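Local coordinates for protein InvG (Salmonella enterica subsp. enterica serovar Typhimurium, PDB 4G08) that forms the ring-shaped outer-membrane secretin of the type III secretion system that injects bacterial effector proteins into eukaryotic host cells, at residues K115-R120 / P134-M139. Numbering follows the deposited sequence.
Sequences KNYPLR and PVYVDM
Y136 reaches from the first turn of helix 134-150 to Y117 in the loop between helix 100-109 and strand 120-121, making a buried contact built on one tyrosine-to-backbone hydrogen bond. The phenol oxygen OH of Y136 donates to the carbonyl O of Y117 at 3.1 Å. That carbonyl oxygen lies at the edge of the Y136 ring, near its plane, while the donor sits 33° off the carbonyl plane. Y136 holds CG anti to its own backbone N (chi1 178°), which carries the ring away from the helix and across to the loop. Alongside the bond, CE2 of Y136 packs against CB of Y117 at 3.5 Å. The two rings meet obliquely, their centroids 5.9 Å apart; the OH of Y117 is hydrogen-bonded to W73 N, on strand 71-75. CD1 of L119 comes within 4.4 Å of Y136 OH, a marginal van der Waals approach, and the L119 side chain also packs against F103 and L107 of helix 100-109. A weak second bond joins Y136 OH to N114 N, so one phenol ties two points of the loop to the helix. The ring of Y74, on strand 71-75, meets that of Y136, placing the cluster where the N0 domain abuts the next domain. Helices 100-109 and 134-150 packed on the antiparallel sheet 89-94, 127-132, 120-121 are characteristic of the small periplasmic ring-building domains of secretins.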
loop_
_atom_site.group_PDB
_atom_site.type_symbol
_atom_site.label_atom_id
_atom_site.label_comp_id
_atom_site.label_asym_id
_atom_site.label_seq_id
_atom_site.Cartn_x
_atom_site.Cartn_y
_atom_site.Cartn_z
ATOM N N LYS A 115 -2.328 5.869 -5.285
ATOM C CA LYS A 115 -2.623 5.766 -6.700
ATOM C C LYS A 115 -2.222 4.436 -7.349
ATOM O O LYS A 115 -2.719 4.079 -8.378
ATOM C CB LYS A 115 -2.004 6.912 -7.482
ATOM C CG LYS A 115 -0.534 6.918 -7.480
ATOM C CD LYS A 115 0.004 7.724 -8.621
ATOM C CE LYS A 115 1.367 8.263 -8.298
ATOM N NZ LYS A 115 2.461 7.562 -8.966
ATOM N N ASN A 116 -1.308 3.742 -6.704
ATOM C CA ASN A 116 -0.826 2.470 -7.223
ATOM C C ASN A 116 -1.853 1.358 -7.042
ATOM O O ASN A 116 -1.790 0.331 -7.718
ATOM C CB ASN A 116 0.482 2.093 -6.537
ATOM C CG ASN A 116 1.584 3.100 -6.806
ATOM O OD1 ASN A 116 1.938 3.354 -7.956
ATOM N ND2 ASN A 116 2.030 3.777 -5.757
ATOM N N TYR A 117 -2.816 1.589 -6.158
ATOM C CA TYR A 117 -3.823 0.580 -5.838
ATOM C C TYR A 117 -5.225 1.164 -5.914
ATOM O O TYR A 117 -5.888 1.351 -4.895
ATOM C CB TYR A 117 -3.568 -0.015 -4.456
ATOM C CG TYR A 117 -2.123 -0.375 -4.217
ATOM C CD1 TYR A 117 -1.507 -1.389 -4.934
ATOM C CD2 TYR A 117 -1.366 0.330 -3.305
ATOM C CE1 TYR A 117 -0.166 -1.672 -4.757
ATOM C CE2 TYR A 117 -0.026 0.070 -3.137
ATOM C CZ TYR A 117 0.577 -0.908 -3.885
ATOM O OH TYR A 117 1.922 -1.143 -3.699
ATOM N N PRO A 118 -5.665 1.494 -7.133
ATOM C CA PRO A 118 -6.878 2.260 -7.338
ATOM C C PRO A 118 -8.130 1.428 -7.128
ATOM O O PRO A 118 -8.084 0.200 -7.178
ATOM C CB PRO A 118 -6.769 2.692 -8.800
ATOM C CG PRO A 118 -5.994 1.604 -9.441
ATOM C CD PRO A 118 -4.986 1.195 -8.407
ATOM N N LEU A 119 -9.228 2.107 -6.829
ATOM C CA LEU A 119 -10.531 1.471 -6.741
ATOM C C LEU A 119 -11.049 1.236 -8.146
ATOM O O LEU A 119 -10.948 2.114 -9.000
ATOM C CB LEU A 119 -11.500 2.390 -6.005
ATOM C CG LEU A 119 -11.497 2.278 -4.487
ATOM C CD1 LEU A 119 -10.089 2.204 -3.935
ATOM C CD2 LEU A 119 -12.250 3.441 -3.873
ATOM N N ARG A 120 -11.541 0.034 -8.402
ATOM C CA ARG A 120 -11.995 -0.324 -9.737
ATOM C C ARG A 120 -13.463 -0.680 -9.689
ATOM O O ARG A 120 -13.843 -1.717 -9.146
ATOM C CB ARG A 120 -11.196 -1.511 -10.270
ATOM C CG ARG A 120 -9.759 -1.163 -10.607
ATOM C CD ARG A 120 -8.794 -2.150 -9.990
ATOM N NE ARG A 120 -9.166 -3.521 -10.301
ATOM C CZ ARG A 120 -8.919 -4.547 -9.503
ATOM N NH1 ARG A 120 -8.299 -4.344 -8.350
ATOM N NH2 ARG A 120 -9.252 -5.773 -9.875
ATOM N N PRO A 134 -2.192 -5.438 2.334
ATOM C CA PRO A 134 -3.239 -5.747 3.281
ATOM C C PRO A 134 -3.619 -4.571 4.174
ATOM O O PRO A 134 -4.800 -4.267 4.333
ATOM C CB PRO A 134 -2.624 -6.873 4.101
ATOM C CG PRO A 134 -1.759 -7.589 3.127
ATOM C CD PRO A 134 -1.256 -6.559 2.158
ATOM N N VAL A 135 -2.637 -3.854 4.688
ATOM C CA VAL A 135 -2.951 -2.733 5.548
ATOM C C VAL A 135 -3.782 -1.669 4.817
ATOM O O VAL A 135 -4.660 -1.039 5.411
ATOM C CB VAL A 135 -1.681 -2.089 6.088
ATOM C CG1 VAL A 135 -0.881 -1.517 4.938
ATOM C CG2 VAL A 135 -2.042 -1.014 7.088
ATOM N N TYR A 136 -3.538 -1.504 3.523
ATOM C CA TYR A 136 -4.301 -0.554 2.707
ATOM C C TYR A 136 -5.730 -1.031 2.460
ATOM O O TYR A 136 -6.694 -0.284 2.646
ATOM C CB TYR A 136 -3.590 -0.336 1.375
ATOM C CG TYR A 136 -4.315 0.581 0.433
ATOM C CD1 TYR A 136 -4.433 1.933 0.699
ATOM C CD2 TYR A 136 -4.769 0.110 -0.781
ATOM C CE1 TYR A 136 -5.092 2.767 -0.174
ATOM C CE2 TYR A 136 -5.391 0.937 -1.673
ATOM C CZ TYR A 136 -5.559 2.258 -1.361
ATOM O OH TYR A 136 -6.106 3.086 -2.311
ATOM N N VAL A 137 -5.852 -2.265 2.004
ATOM C CA VAL A 137 -7.143 -2.814 1.642
ATOM C C VAL A 137 -8.055 -2.868 2.857
ATOM O O VAL A 137 -9.230 -2.516 2.781
ATOM C CB VAL A 137 -6.989 -4.220 1.052
ATOM C CG1 VAL A 137 -8.350 -4.860 0.860
ATOM C CG2 VAL A 137 -6.248 -4.147 -0.273
ATOM N N ASP A 138 -7.477 -3.167 4.012
ATOM C CA ASP A 138 -8.248 -3.210 5.247
ATOM C C ASP A 138 -8.843 -1.841 5.549
ATOM O O ASP A 138 -10.002 -1.721 5.943
ATOM C CB ASP A 138 -7.362 -3.640 6.410
ATOM C CG ASP A 138 -7.027 -5.113 6.374
ATOM O OD1 ASP A 138 -7.626 -5.847 5.561
ATOM O OD2 ASP A 138 -6.228 -5.554 7.226
ATOM N N MET A 139 -8.044 -0.807 5.348
ATOM C CA MET A 139 -8.519 0.552 5.477
ATOM C C MET A 139 -9.638 0.830 4.486
ATOM O O MET A 139 -10.653 1.424 4.840
ATOM C CB MET A 139 -7.363 1.515 5.249
ATOM C CG MET A 139 -7.688 2.970 5.517
ATOM S SD MET A 139 -8.287 3.826 4.056
ATOM C CE MET A 139 -6.926 3.488 2.956
#